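Local coordinates for protein cytosolic acyl coenzyme A thioester hydrolase (Mus musculus, PDB 2V1O) that hydrolyses fatty acyl-CoAs, palmitoyl-CoA above all, to free fatty acids and coenzyme A, and is represented here by the N-terminal of its two hotdog domains, at residues M3-R7 with T21-M25; H37-Q41 with V122-V126; G43-V47 with V109-N115; E66-A72 with V86-N92. All coordinates share one frame; numbering follows the deposited sequence.

Contact 1 of 4, residues M3-R7 with T21-M25; sequences MRIMR and TILKM
The flat guanidinium of Arg4 carries the methyl CE of Met6 over the centre of one face, 3.7 Å above the plane, and meets the methyl of Thr21 at its edge, with Arg4 NH2 3.5 Å from Thr21 CG2. In this hotdog domain the contact joins the edge strand 2-5 to the first turns of the long helix 19-38, the sausage that the curved sheet wraps. Arginine suits the border of the core: its flat head packs on apolar groups, while NH1 forms a salt bridge with Asp10. Met6 reaches Arg4 because its chain folds twice, at chi2 (-69°) and chi3 (90°), which swings CE back beside its own strand. The same methyl lies 4.1 Å from Met25 SD, and Met6 SD is 4.3 Å from Ile22 CD1, so pliable sulfur chains fill the seam between strand and helix. Ile22 also touches bound coenzyme A, and Thr21 OG1 bonds to the carbonyl of Asp10. Beyond the apolar seam, the polar link is made through solvent: a water accepts from Arg4 NH2 at 3.2 Å and donates to Thr21 O at 2.7 Å, the same carbonyl that receives the helical bond from Met25 N.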
loop_
_atom_site.group_PDB
_atom_site.type_symbol
_atom_site.label_atom_id
_atom_site.label_comp_id
_atom_site.label_asym_id
_atom_site.label_seq_id
_atom_site.Cartn_x
_atom_site.Cartn_y
_atom_site.Cartn_z
ATOM N N MET A 3 -7.676 -10.867 11.976
ATOM C CA MET A 3 -6.285 -11.081 12.369
ATOM C C MET A 3 -5.364 -10.865 11.186
ATOM O O MET A 3 -5.713 -11.164 10.043
ATOM C CB MET A 3 -6.058 -12.451 13.032
ATOM C CG MET A 3 -5.948 -13.648 12.093
ATOM S SD MET A 3 -5.569 -15.218 12.918
ATOM C CE MET A 3 -7.126 -15.601 13.707
ATOM N N ARG A 4 -4.184 -10.338 11.484
ATOM C CA ARG A 4 -3.215 -9.982 10.467
ATOM C C ARG A 4 -1.841 -10.009 11.104
ATOM O O ARG A 4 -1.673 -9.550 12.240
ATOM C CB ARG A 4 -3.540 -8.579 9.943
ATOM C CG ARG A 4 -2.496 -7.953 9.064
ATOM C CD ARG A 4 -3.059 -6.737 8.318
ATOM N NE ARG A 4 -2.777 -5.443 8.948
ATOM C CZ ARG A 4 -1.569 -4.879 9.018
ATOM N NH1 ARG A 4 -0.499 -5.503 8.535
ATOM N NH2 ARG A 4 -1.427 -3.681 9.587
ATOM N N ILE A 5 -0.875 -10.559 10.375
ATOM C CA ILE A 5 0.512 -10.576 10.823
ATOM C C ILE A 5 1.113 -9.183 10.634
ATOM O O ILE A 5 0.852 -8.507 9.630
ATOM C CB ILE A 5 1.361 -11.660 10.095
ATOM C CG1 ILE A 5 2.676 -11.923 10.848
ATOM C CG2 ILE A 5 1.613 -11.290 8.630
ATOM C CD1 ILE A 5 3.196 -13.355 10.687
ATOM N N MET A 6 1.911 -8.767 11.603
ATOM C CA MET A 6 2.530 -7.447 11.568
ATOM C C MET A 6 3.739 -7.472 10.639
ATOM O O MET A 6 4.568 -8.382 10.716
ATOM C CB MET A 6 2.906 -7.004 12.978
ATOM C CG MET A 6 1.708 -6.826 13.914
ATOM S SD MET A 6 0.654 -5.416 13.479
ATOM C CE MET A 6 -0.498 -6.214 12.356
ATOM N N ARG A 7 3.807 -6.468 9.758
ATOM C CA ARG A 7 4.807 -6.384 8.688
ATOM C C ARG A 7 5.792 -5.246 8.994
ATOM O O ARG A 7 5.491 -4.389 9.823
ATOM C CB ARG A 7 4.105 -6.118 7.343
ATOM C CG ARG A 7 3.049 -7.154 6.953
ATOM C CD ARG A 7 2.035 -6.590 5.938
ATOM N NE ARG A 7 2.509 -6.654 4.555
ATOM C CZ ARG A 7 1.748 -6.439 3.477
ATOM N NH1 ARG A 7 0.454 -6.153 3.601
ATOM N NH2 ARG A 7 2.280 -6.521 2.262
ATOM N N THR A 21 -0.981 2.072 13.429
ATOM C CA THR A 21 -1.309 0.813 12.738
ATOM C C THR A 21 -2.481 0.103 13.423
ATOM O O THR A 21 -3.439 -0.334 12.769
ATOM C CB THR A 21 -0.082 -0.128 12.717
ATOM O OG1 THR A 21 0.992 0.513 12.011
ATOM C CG2 THR A 21 -0.415 -1.475 12.053
ATOM N N ILE A 22 -2.381 -0.001 14.742
ATOM C CA ILE A 22 -3.400 -0.634 15.573
ATOM C C ILE A 22 -4.695 0.196 15.605
ATOM O O ILE A 22 -5.800 -0.351 15.518
ATOM C CB ILE A 22 -2.851 -0.932 16.986
ATOM C CG1 ILE A 22 -1.610 -1.850 16.908
ATOM C CG2 ILE A 22 -3.944 -1.544 17.910
ATOM C CD1 ILE A 22 -1.827 -3.212 16.223
ATOM N N LEU A 23 -4.557 1.515 15.709
ATOM C CA LEU A 23 -5.730 2.401 15.663
ATOM C C LEU A 23 -6.524 2.190 14.378
ATOM O O LEU A 23 -7.763 2.112 14.400
ATOM C CB LEU A 23 -5.313 3.866 15.812
ATOM C CG LEU A 23 -4.877 4.310 17.215
ATOM C CD1 LEU A 23 -4.302 5.714 17.174
ATOM C CD2 LEU A 23 -6.028 4.225 18.227
ATOM N N LYS A 24 -5.808 2.093 13.262
ATOM C CA LYS A 24 -6.434 1.813 11.980
ATOM C C LYS A 24 -7.221 0.479 11.997
ATOM O O LYS A 24 -8.372 0.430 11.539
ATOM C CB LYS A 24 -5.397 1.836 10.857
ATOM C CG LYS A 24 -5.999 1.626 9.482
ATOM C CD LYS A 24 -5.065 2.160 8.396
ATOM C CE LYS A 24 -4.997 1.236 7.193
ATOM N NZ LYS A 24 -6.274 1.132 6.429
ATOM N N MET A 25 -6.614 -0.576 12.540
ATOM C CA MET A 25 -7.269 -1.897 12.587
ATOM C C MET A 25 -8.501 -1.862 13.495
ATOM O O MET A 25 -9.523 -2.470 13.201
ATOM C CB MET A 25 -6.306 -2.972 13.102
ATOM C CG MET A 25 -5.110 -3.300 12.190
ATOM S SD MET A 25 -4.273 -4.803 12.775
ATOM C CE MET A 25 -4.308 -4.497 14.536
HETATM O O HOH W 1 -3.339 -1.146 10.167
#

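Contact 2 of 4, residues H37-Q41 with V122-V126; sequences HCNSQ and VPPIV
His37, on the last turn of the hotdog's central helix 19-38, turns its imidazole against the extended segment 122-126, in the loop between strand 98-112 and helix 130-146. On the packed side, CG of His37 stands anti to the backbone N (chi1 180°), which carries the ring across the gap. Val122 CG1 and the carbonyl oxygens of Pro123 and Pro124 lie around its edge, near the ring plane, while CG2 of Ile125 approaches obliquely. The ring crosses the side chains of Val122 and Ile125 at about a right angle, and Thr77 of strand 67-77 touches all three residues. Next to it, Cys38 SG meets Val122 CG2 at 4.0 Å; a small, weakly polar sulfur fits this buried spot, where Pro110 also packs against both.

The other side is looser and faces solvent. Gln41 runs past the ring of Pro123 in the opposite direction, its CG 3.8 Å from Pro123 CB, so a polar residue uses its methylene stem here. Ser40 OG lies 3.9 Å from Pro123 CG and donates to His37 O at 2.7 Å; the same oxygen takes Ser40 N at 3.1 Å. Proline, with no N-H to satisfy, offers a stiff hydrocarbon face to this turn. The chemistry implies that apolar packing carries much of this contact, with the imidazole edge facing carbonyls.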
loop_
_atom_site.group_PDB
_atom_site.type_symbol
_atom_site.label_atom_id
_atom_site.label_comp_id
_atom_site.label_asym_id
_atom_site.label_seq_id
_atom_site.Cartn_x
_atom_site.Cartn_y
_atom_site.Cartn_z
ATOM N N HIS A 37 -24.813 -3.643 11.373
ATOM C CA HIS A 37 -25.921 -3.450 12.279
ATOM C C HIS A 37 -26.919 -2.394 11.812
ATOM O O HIS A 37 -28.135 -2.591 11.916
ATOM C CB HIS A 37 -25.458 -3.104 13.682
ATOM C CG HIS A 37 -26.604 -2.903 14.608
ATOM N ND1 HIS A 37 -27.057 -1.650 14.967
ATOM C CD2 HIS A 37 -27.480 -3.788 15.137
ATOM C CE1 HIS A 37 -28.126 -1.780 15.731
ATOM N NE2 HIS A 37 -28.403 -3.064 15.850
ATOM N N CYS A 38 -26.407 -1.270 11.316
ATOM C CA CYS A 38 -27.275 -0.161 10.914
ATOM C C CYS A 38 -28.126 -0.452 9.668
ATOM O O CYS A 38 -29.125 0.238 9.412
ATOM C CB CYS A 38 -26.461 1.126 10.766
ATOM S SG CYS A 38 -25.934 1.764 12.369
ATOM N N ASN A 39 -27.735 -1.486 8.926
ATOM C CA ASN A 39 -28.508 -1.983 7.785
ATOM C C ASN A 39 -29.289 -3.282 8.061
ATOM O O ASN A 39 -29.939 -3.834 7.158
ATOM C CB ASN A 39 -27.577 -2.174 6.583
ATOM C CG ASN A 39 -27.052 -0.858 6.050
ATOM O OD1 ASN A 39 -27.775 -0.103 5.393
ATOM N ND2 ASN A 39 -25.791 -0.573 6.332
ATOM N N SER A 40 -29.245 -3.743 9.310
ATOM C CA SER A 40 -29.738 -5.080 9.681
ATOM C C SER A 40 -31.269 -5.215 9.652
ATOM O O SER A 40 -31.805 -6.326 9.711
ATOM C CB SER A 40 -29.201 -5.483 11.058
ATOM O OG SER A 40 -29.839 -4.737 12.090
ATOM N N GLN A 41 -31.974 -4.094 9.570
ATOM C CA GLN A 41 -33.433 -4.154 9.474
ATOM C C GLN A 41 -33.921 -3.622 8.134
ATOM O O GLN A 41 -35.107 -3.343 7.952
ATOM C CB GLN A 41 -34.090 -3.439 10.660
ATOM C CG GLN A 41 -33.820 -4.128 12.006
ATOM C CD GLN A 41 -34.339 -5.570 12.066
ATOM O OE1 GLN A 41 -33.605 -6.494 12.431
ATOM N NE2 GLN A 41 -35.602 -5.762 11.704
ATOM N N VAL A 122 -30.904 4.117 14.348
ATOM C CA VAL A 122 -30.197 2.852 14.544
ATOM C C VAL A 122 -31.187 1.793 15.066
ATOM O O VAL A 122 -31.951 2.071 15.987
ATOM C CB VAL A 122 -29.043 3.027 15.562
ATOM C CG1 VAL A 122 -28.420 1.690 15.923
ATOM C CG2 VAL A 122 -27.968 3.962 15.005
ATOM N N PRO A 123 -31.188 0.583 14.465
ATOM C CA PRO A 123 -32.014 -0.495 15.034
ATOM C C PRO A 123 -31.580 -0.842 16.471
ATOM O O PRO A 123 -30.394 -0.843 16.767
ATOM C CB PRO A 123 -31.753 -1.688 14.099
ATOM C CG PRO A 123 -31.146 -1.116 12.861
ATOM C CD PRO A 123 -30.467 0.159 13.248
ATOM N N PRO A 124 -32.542 -1.075 17.380
ATOM C CA PRO A 124 -32.138 -1.544 18.711
ATOM C C PRO A 124 -31.405 -2.894 18.686
ATOM O O PRO A 124 -31.700 -3.742 17.843
ATOM C CB PRO A 124 -33.471 -1.656 19.461
ATOM C CG PRO A 124 -34.377 -0.696 18.745
ATOM C CD PRO A 124 -33.993 -0.853 17.294
ATOM N N ILE A 125 -30.434 -3.070 19.581
ATOM C CA ILE A 125 -29.788 -4.374 19.776
ATOM C C ILE A 125 -30.469 -5.184 20.871
ATOM O O ILE A 125 -31.184 -4.635 21.704
ATOM C CB ILE A 125 -28.273 -4.263 20.116
ATOM C CG1 ILE A 125 -28.027 -3.341 21.324
ATOM C CG2 ILE A 125 -27.487 -3.843 18.891
ATOM C CD1 ILE A 125 -26.673 -3.569 22.016
ATOM N N VAL A 126 -30.246 -6.494 20.863
ATOM C CA VAL A 126 -30.713 -7.334 21.957
ATOM C C VAL A 126 -29.665 -7.336 23.079
ATOM O O VAL A 126 -28.460 -7.423 22.821
ATOM C CB VAL A 126 -31.120 -8.774 21.491
ATOM C CG1 VAL A 126 -29.912 -9.614 21.082
ATOM C CG2 VAL A 126 -31.932 -9.486 22.572
#

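Contact 3 of 4, residues G43-V47 with V109-N115; sequences GERCV and VPLSLKN. With COA (coenzyme A), chain G.
Two torsions bring Glu44 and Ser112 together: Glu44 CG is anti to its own N (chi1 -175°) with the chain extended beyond it, and Ser112 OG is likewise anti to N (chi1 177°), so the carboxylate extends to the turn that runs from Ser112 to Asn115. The contact joins two antiparallel strands of the hotdog sheet, the outermost strand 46-57 and its neighbour 98-112, where one begins and the other ends. Val47 and Leu111 form a hydrogen-bonded pair, Val47 N to Leu111 O and Leu111 N to Val47 O, each 3.0 Å. Beyond the non-hydrogen-bonded pair Cys46 and Ser112, the ladder is continued by Leu113 N to Arg45 O at 3.0 Å.

Past the last pair, side chains take over. Glu44 OE2 accepts from Asn115 ND2 at 2.7 Å; the amide comes from the syn side, out of the carboxylate plane, with the two planar groups 78° apart. The modelled 2.4 Å between Glu44 OE2 and Ser112 OG is doubtfully short for a hydrogen bond. A salt bridge from OE1 to Lys118 would favour the charged carboxylate. Ser112 suits the turn because OG accepts from Asn115 N at 3.0 Å, an ST motif. Apolar side chains cover the strands: Val47 CG2 packs on Leu113 CD2, while Cys46 SG meets Pro110 CB on the side toward helix 19-38. Val109 and Leu111 turn instead to coenzyme A, Leu111 CD2 touching CEP of its pantetheine arm and Val109 CG2 lying 3.2 Å from the ribose oxygen O4B.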
loop_
_atom_site.group_PDB
_atom_site.type_symbol
_atom_site.label_atom_id
_atom_site.label_comp_id
_atom_site.label_asym_id
_atom_site.label_seq_id
_atom_site.Cartn_x
_atom_site.Cartn_y
_atom_site.Cartn_z
ATOM N N GLY A 43 -33.439 -0.768 6.631
ATOM C CA GLY A 43 -33.819 0.637 6.541
ATOM C C GLY A 43 -33.089 1.280 5.372
ATOM O O GLY A 43 -32.483 0.591 4.547
ATOM N N GLU A 44 -33.149 2.606 5.297
ATOM C CA GLU A 44 -32.411 3.352 4.284
ATOM C C GLU A 44 -30.939 2.920 4.305
ATOM O O GLU A 44 -30.328 2.855 5.376
ATOM C CB GLU A 44 -32.557 4.855 4.554
ATOM C CG GLU A 44 -31.941 5.755 3.508
ATOM C CD GLU A 44 -32.368 7.213 3.670
ATOM O OE1 GLU A 44 -33.398 7.473 4.329
ATOM O OE2 GLU A 44 -31.670 8.101 3.138
ATOM N N ARG A 45 -30.394 2.584 3.132
ATOM C CA ARG A 45 -29.012 2.111 3.026
ATOM C C ARG A 45 -28.057 3.175 3.534
ATOM O O ARG A 45 -28.182 4.358 3.207
ATOM C CB ARG A 45 -28.651 1.697 1.593
ATOM C CG ARG A 45 -29.497 0.561 1.023
ATOM C CD ARG A 45 -29.590 -0.642 1.953
ATOM N NE ARG A 45 -30.033 -1.842 1.243
ATOM C CZ ARG A 45 -30.614 -2.894 1.815
ATOM N NH1 ARG A 45 -30.845 -2.911 3.120
ATOM N NH2 ARG A 45 -30.974 -3.934 1.071
ATOM N N CYS A 46 -27.117 2.742 4.363
ATOM C CA CYS A 46 -26.240 3.673 5.049
ATOM C C CYS A 46 -24.865 3.088 5.301
ATOM O O CYS A 46 -24.644 1.870 5.155
ATOM C CB CYS A 46 -26.878 4.090 6.374
ATOM S SG CYS A 46 -27.125 2.725 7.521
ATOM N N VAL A 47 -23.937 3.972 5.662
ATOM C CA VAL A 47 -22.622 3.555 6.137
ATOM C C VAL A 47 -22.358 4.260 7.460
ATOM O O VAL A 47 -22.644 5.449 7.614
ATOM C CB VAL A 47 -21.511 3.879 5.119
ATOM C CG1 VAL A 47 -20.142 3.570 5.703
ATOM C CG2 VAL A 47 -21.724 3.077 3.844
ATOM N N VAL A 109 -22.101 6.778 13.850
ATOM C CA VAL A 109 -23.394 7.327 13.477
ATOM C C VAL A 109 -23.672 6.923 12.016
ATOM O O VAL A 109 -22.830 7.147 11.150
ATOM C CB VAL A 109 -23.407 8.873 13.640
ATOM C CG1 VAL A 109 -24.727 9.466 13.164
ATOM C CG2 VAL A 109 -23.116 9.278 15.105
ATOM N N PRO A 110 -24.842 6.314 11.743
ATOM C CA PRO A 110 -25.129 5.933 10.358
ATOM C C PRO A 110 -25.533 7.125 9.495
ATOM O O PRO A 110 -26.407 7.912 9.880
ATOM C CB PRO A 110 -26.296 4.945 10.487
ATOM C CG PRO A 110 -26.991 5.340 11.760
ATOM C CD PRO A 110 -25.931 5.931 12.668
ATOM N N LEU A 111 -24.889 7.236 8.337
ATOM C CA LEU A 111 -25.211 8.278 7.365
ATOM C C LEU A 111 -25.728 7.654 6.085
ATOM O O LEU A 111 -25.120 6.719 5.557
ATOM C CB LEU A 111 -23.983 9.142 7.071
ATOM C CG LEU A 111 -23.316 9.838 8.270
ATOM C CD1 LEU A 111 -22.103 10.641 7.814
ATOM C CD2 LEU A 111 -24.309 10.731 9.004
ATOM N N SER A 112 -26.856 8.170 5.602
ATOM C CA SER A 112 -27.460 7.708 4.356
ATOM C C SER A 112 -26.476 7.777 3.182
ATOM O O SER A 112 -25.697 8.731 3.053
ATOM C CB SER A 112 -28.713 8.530 4.046
ATOM O OG SER A 112 -29.283 8.149 2.807
ATOM N N LEU A 113 -26.501 6.749 2.342
ATOM C CA LEU A 113 -25.711 6.752 1.119
ATOM C C LEU A 113 -26.343 7.656 0.062
ATOM O O LEU A 113 -25.638 8.307 -0.719
ATOM C CB LEU A 113 -25.547 5.326 0.589
ATOM C CG LEU A 113 -24.593 4.431 1.381
ATOM C CD1 LEU A 113 -24.846 2.962 1.064
ATOM C CD2 LEU A 113 -23.140 4.806 1.097
ATOM N N LYS A 114 -27.674 7.692 0.050
ATOM C CA LYS A 114 -28.443 8.458 -0.932
ATOM C C LYS A 114 -28.475 9.946 -0.583
ATOM O O LYS A 114 -28.276 10.813 -1.448
ATOM C CB LYS A 114 -29.867 7.896 -1.006
ATOM C CG LYS A 114 -30.779 8.500 -2.078
ATOM C CD LYS A 114 -31.800 7.461 -2.539
ATOM C CE LYS A 114 -31.123 6.342 -3.349
ATOM N NZ LYS A 114 -31.729 4.997 -3.097
ATOM N N ASN A 115 -28.732 10.236 0.688
ATOM C CA ASN A 115 -28.917 11.604 1.158
ATOM C C ASN A 115 -27.720 12.034 1.991
ATOM O O ASN A 115 -27.566 11.586 3.131
ATOM C CB ASN A 115 -30.210 11.696 1.973
ATOM C CG ASN A 115 -31.438 11.332 1.161
ATOM O OD1 ASN A 115 -31.740 11.971 0.150
ATOM N ND2 ASN A 115 -32.165 10.313 1.609
HETATM N N1A COA G . -19.708 11.223 19.601
HETATM C C2A COA G . -20.785 10.402 19.844
HETATM N N3A COA G . -22.004 10.699 19.279
HETATM C C4A COA G . -22.127 11.795 18.485
HETATM C C5A COA G . -21.053 12.632 18.218
HETATM C C6A COA G . -19.825 12.336 18.786
HETATM N N6A COA G . -18.770 13.120 18.578
HETATM N N7A COA G . -21.484 13.629 17.402
HETATM C C8A COA G . -22.797 13.434 17.155
HETATM N N9A COA G . -23.200 12.307 17.818
HETATM C C1B COA G . -24.487 11.619 17.728
HETATM C C2B COA G . -25.572 12.341 18.513
HETATM O O2B COA G . -25.480 12.051 19.890
HETATM C C3B COA G . -26.822 11.817 17.824
HETATM O O3B COA G . -27.241 10.571 18.350
HETATM P P3B COA G . -28.509 10.453 19.341
HETATM O O7A COA G . -28.130 11.113 20.626
HETATM O O8A COA G . -29.676 11.172 18.709
HETATM O O9A COA G . -28.811 8.992 19.561
HETATM C C4B COA G . -26.359 11.582 16.386
HETATM O O4B COA G . -24.944 11.599 16.398
HETATM C C5B COA G . -26.888 12.628 15.410
HETATM O O5B COA G . -26.689 13.931 15.911
HETATM P P1A COA G . -26.996 15.179 14.953
HETATM O O1A COA G . -28.246 14.901 14.164
HETATM O O2A COA G . -27.075 16.423 15.809
HETATM O O3A COA G . -25.756 15.277 13.930
HETATM P P2A COA G . -24.416 16.122 14.184
HETATM O O4A COA G . -23.999 16.116 15.634
HETATM O O5A COA G . -24.525 17.518 13.614
HETATM O O6A COA G . -23.368 15.306 13.285
HETATM C CBP COA G . -21.892 13.500 12.712
HETATM C CCP COA G . -22.921 14.028 13.711
HETATM C CDP COA G . -21.198 12.278 13.323
HETATM C CEP COA G . -22.667 13.061 11.469
HETATM C CAP COA G . -20.890 14.619 12.396
HETATM O OAP COA G . -20.236 15.069 13.566
HETATM C C9P COA G . -19.861 14.213 11.368
HETATM O O9P COA G . -20.224 14.142 10.021
HETATM N N8P COA G . -18.639 13.946 11.808
HETATM C C7P COA G . -17.617 13.365 10.955
HETATM C C6P COA G . -17.806 11.857 10.788
HETATM C C5P COA G . -16.693 11.311 9.922
HETATM O O5P COA G . -16.683 11.570 8.706
HETATM N N4P COA G . -15.770 10.569 10.539
HETATM C C3P COA G . -14.425 10.350 10.011
HETATM C C2P COA G . -13.584 11.641 9.891
HETATM S S1P COA G . -12.017 11.175 9.123
HETATM O O HOH W 2 -29.418 5.302 0.951
#

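Contact 4 of 4, residues E66-A72 with V86-N92; sequences EVAHVSA and VHVMSEN
His69 and Met89, a hydrogen-bonded pair of antiparallel strands, lie side by side and point the same way. With CG of Met89 anti to its backbone N (chi1 -176°) and the chain bent at chi3, the methyl CE comes over one face of the imidazole, 4.2 Å from its centroid, a CH-pi contact offset toward the rim. Glu91 crosses the same ring obliquely, its carboxylate plane turned 51° from it, and forms a salt bridge with Arg36 of a neighbouring subunit. At the end of the ladder Asn92 ND2 gives a 3.2 Å bond to the anti lone pair of Glu66 OE2, the amide and carboxylate planes 81° apart; Asn92 OD1 accepts from Thr95 N, and Glu66 OE1 from Cys63 N.

The face of Ala68, Val70, Val86 and Val88 is mostly apolar. Val70 and Val88 run alongside each other, CG2 to CG2 4.1 Å, while Val70 and Val86 touch CG1 to CG1 at 3.6 Å. Beta-branched valine suits an extended strand. Six backbone bonds hold the register.

Ala68, Val70 and Val88 lie against helix 19-38, with Ala68 and Val70 touching Met25; strand 2-5 flanks 67-77, and strand 98-112 flanks 82-91 on the far side.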
loop_
_atom_site.group_PDB
_atom_site.type_symbol
_atom_site.label_atom_id
_atom_site.label_comp_id
_atom_site.label_asym_id
_atom_site.label_seq_id
_atom_site.Cartn_x
_atom_site.Cartn_y
_atom_site.Cartn_z
ATOM N N GLU A 66 4.411 -10.824 14.778
ATOM C CA GLU A 66 3.311 -11.211 15.670
ATOM C C GLU A 66 1.976 -10.987 14.962
ATOM O O GLU A 66 1.898 -10.204 14.008
ATOM C CB GLU A 66 3.397 -10.469 17.010
ATOM C CG GLU A 66 4.663 -10.844 17.776
ATOM C CD GLU A 66 4.800 -10.181 19.135
ATOM O OE1 GLU A 66 4.262 -9.069 19.346
ATOM O OE2 GLU A 66 5.475 -10.787 19.996
ATOM N N VAL A 67 0.947 -11.705 15.410
ATOM C CA VAL A 67 -0.375 -11.627 14.802
ATOM C C VAL A 67 -1.261 -10.758 15.682
ATOM O O VAL A 67 -1.445 -11.046 16.868
ATOM C CB VAL A 67 -1.039 -13.017 14.625
ATOM C CG1 VAL A 67 -2.495 -12.858 14.150
ATOM C CG2 VAL A 67 -0.233 -13.901 13.659
ATOM N N ALA A 68 -1.787 -9.694 15.087
ATOM C CA ALA A 68 -2.772 -8.837 15.732
ATOM C C ALA A 68 -4.160 -9.460 15.575
ATOM O O ALA A 68 -4.606 -9.718 14.456
ATOM C CB ALA A 68 -2.738 -7.466 15.108
ATOM N N HIS A 69 -4.817 -9.729 16.696
ATOM C CA HIS A 69 -6.192 -10.234 16.707
ATOM C C HIS A 69 -7.100 -9.089 17.119
ATOM O O HIS A 69 -6.914 -8.527 18.187
ATOM C CB HIS A 69 -6.345 -11.362 17.733
ATOM C CG HIS A 69 -5.750 -12.671 17.312
ATOM N ND1 HIS A 69 -4.401 -12.944 17.400
ATOM C CD2 HIS A 69 -6.333 -13.806 16.856
ATOM C CE1 HIS A 69 -4.177 -14.177 16.984
ATOM N NE2 HIS A 69 -5.332 -14.723 16.655
ATOM N N VAL A 70 -8.077 -8.747 16.280
ATOM C CA VAL A 70 -8.999 -7.641 16.576
ATOM C C VAL A 70 -10.438 -8.151 16.616
ATOM O O VAL A 70 -10.917 -8.789 15.671
ATOM C CB VAL A 70 -8.846 -6.469 15.562
ATOM C CG1 VAL A 70 -9.818 -5.335 15.898
ATOM C CG2 VAL A 70 -7.423 -5.948 15.555
ATOM N N SER A 71 -11.116 -7.887 17.725
ATOM C CA SER A 71 -12.481 -8.353 17.918
ATOM C C SER A 71 -13.363 -7.208 18.414
ATOM O O SER A 71 -12.943 -6.405 19.240
ATOM C CB SER A 71 -12.507 -9.540 18.882
ATOM O OG SER A 71 -12.046 -9.169 20.170
ATOM N N ALA A 72 -14.587 -7.152 17.898
ATOM C CA ALA A 72 -15.495 -6.047 18.169
ATOM C C ALA A 72 -16.849 -6.545 18.642
ATOM O O ALA A 72 -17.297 -7.639 18.271
ATOM C CB ALA A 72 -15.674 -5.200 16.926
ATOM N N VAL A 86 -13.844 -2.594 21.234
ATOM C CA VAL A 86 -12.880 -3.338 20.425
ATOM C C VAL A 86 -11.725 -3.820 21.297
ATOM O O VAL A 86 -11.187 -3.048 22.104
ATOM C CB VAL A 86 -12.331 -2.479 19.261
ATOM C CG1 VAL A 86 -11.273 -3.263 18.445
ATOM C CG2 VAL A 86 -13.480 -2.020 18.359
ATOM N N HIS A 87 -11.370 -5.098 21.149
ATOM C CA HIS A 87 -10.219 -5.687 21.859
ATOM C C HIS A 87 -9.137 -6.053 20.867
ATOM O O HIS A 87 -9.412 -6.699 19.855
ATOM C CB HIS A 87 -10.605 -6.955 22.633
ATOM C CG HIS A 87 -11.356 -6.695 23.900
ATOM N ND1 HIS A 87 -12.603 -6.112 23.917
ATOM C CD2 HIS A 87 -11.046 -6.958 25.192
ATOM C CE1 HIS A 87 -13.025 -6.012 25.165
ATOM N NE2 HIS A 87 -12.099 -6.521 25.958
ATOM N N VAL A 88 -7.903 -5.660 21.176
ATOM C CA VAL A 88 -6.742 -6.031 20.364
ATOM C C VAL A 88 -5.822 -6.919 21.191
ATOM O O VAL A 88 -5.400 -6.543 22.291
ATOM C CB VAL A 88 -5.951 -4.803 19.881
ATOM C CG1 VAL A 88 -4.727 -5.234 19.059
ATOM C CG2 VAL A 88 -6.850 -3.877 19.060
ATOM N N MET A 89 -5.532 -8.100 20.656
ATOM C CA MET A 89 -4.646 -9.057 21.301
ATOM C C MET A 89 -3.500 -9.399 20.344
ATOM O O MET A 89 -3.717 -9.583 19.137
ATOM C CB MET A 89 -5.440 -10.305 21.714
ATOM C CG MET A 89 -4.647 -11.351 22.485
ATOM S SD MET A 89 -5.479 -12.952 22.743
ATOM C CE MET A 89 -6.123 -13.366 21.113
ATOM N N SER A 90 -2.279 -9.430 20.874
ATOM C CA SER A 90 -1.124 -9.858 20.093
ATOM C C SER A 90 -0.893 -11.335 20.351
ATOM O O SER A 90 -1.088 -11.819 21.474
ATOM C CB SER A 90 0.139 -9.068 20.455
ATOM O OG SER A 90 0.484 -9.279 21.809
ATOM N N GLU A 91 -0.502 -12.049 19.301
ATOM C CA GLU A 91 -0.151 -13.448 19.417
ATOM C C GLU A 91 1.184 -13.672 18.746
ATOM O O GLU A 91 1.357 -13.395 17.552
ATOM C CB GLU A 91 -1.202 -14.357 18.770
ATOM C CG GLU A 91 -0.891 -15.833 18.963
ATOM C CD GLU A 91 -1.707 -16.763 18.072
ATOM O OE1 GLU A 91 -2.368 -16.296 17.122
ATOM O OE2 GLU A 91 -1.659 -17.977 18.320
ATOM N N ASN A 92 2.129 -14.160 19.527
ATOM C CA ASN A 92 3.392 -14.572 18.976
ATOM C C ASN A 92 3.256 -16.042 18.609
ATOM O O ASN A 92 3.142 -16.904 19.488
ATOM C CB ASN A 92 4.532 -14.315 19.965
ATOM C CG ASN A 92 5.894 -14.607 19.369
ATOM O OD1 ASN A 92 6.149 -15.705 18.890
ATOM N ND2 ASN A 92 6.778 -13.616 19.394
HETATM O O HOH W 3 -14.686 -6.321 22.146
HETATM O O HOH W 4 -9.162 -9.778 20.025
#

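How the contacts relate
From the N terminus, contact 1 closes first, a short loop bringing strand 2-5 to the start of helix 19-38. Contact 2 opens at the end of that helix and closes near the C-terminal helix, enclosing most of the sheet. Contact 3 is nested inside it, tying strand 46-57 to strand 98-112, and contact 4, the hairpin of strands 67-77 and 82-91, is nested inside contact 3. Contacts 1 and 4 touch, their centres 8 Å apart, because strands 2-5 and 67-77 are neighbours. Contacts 2 and 3 also touch, where Asn39 binds Cys46 O. These two pairs sit on opposite sides of the chain's centre, joined by the helix and sheet.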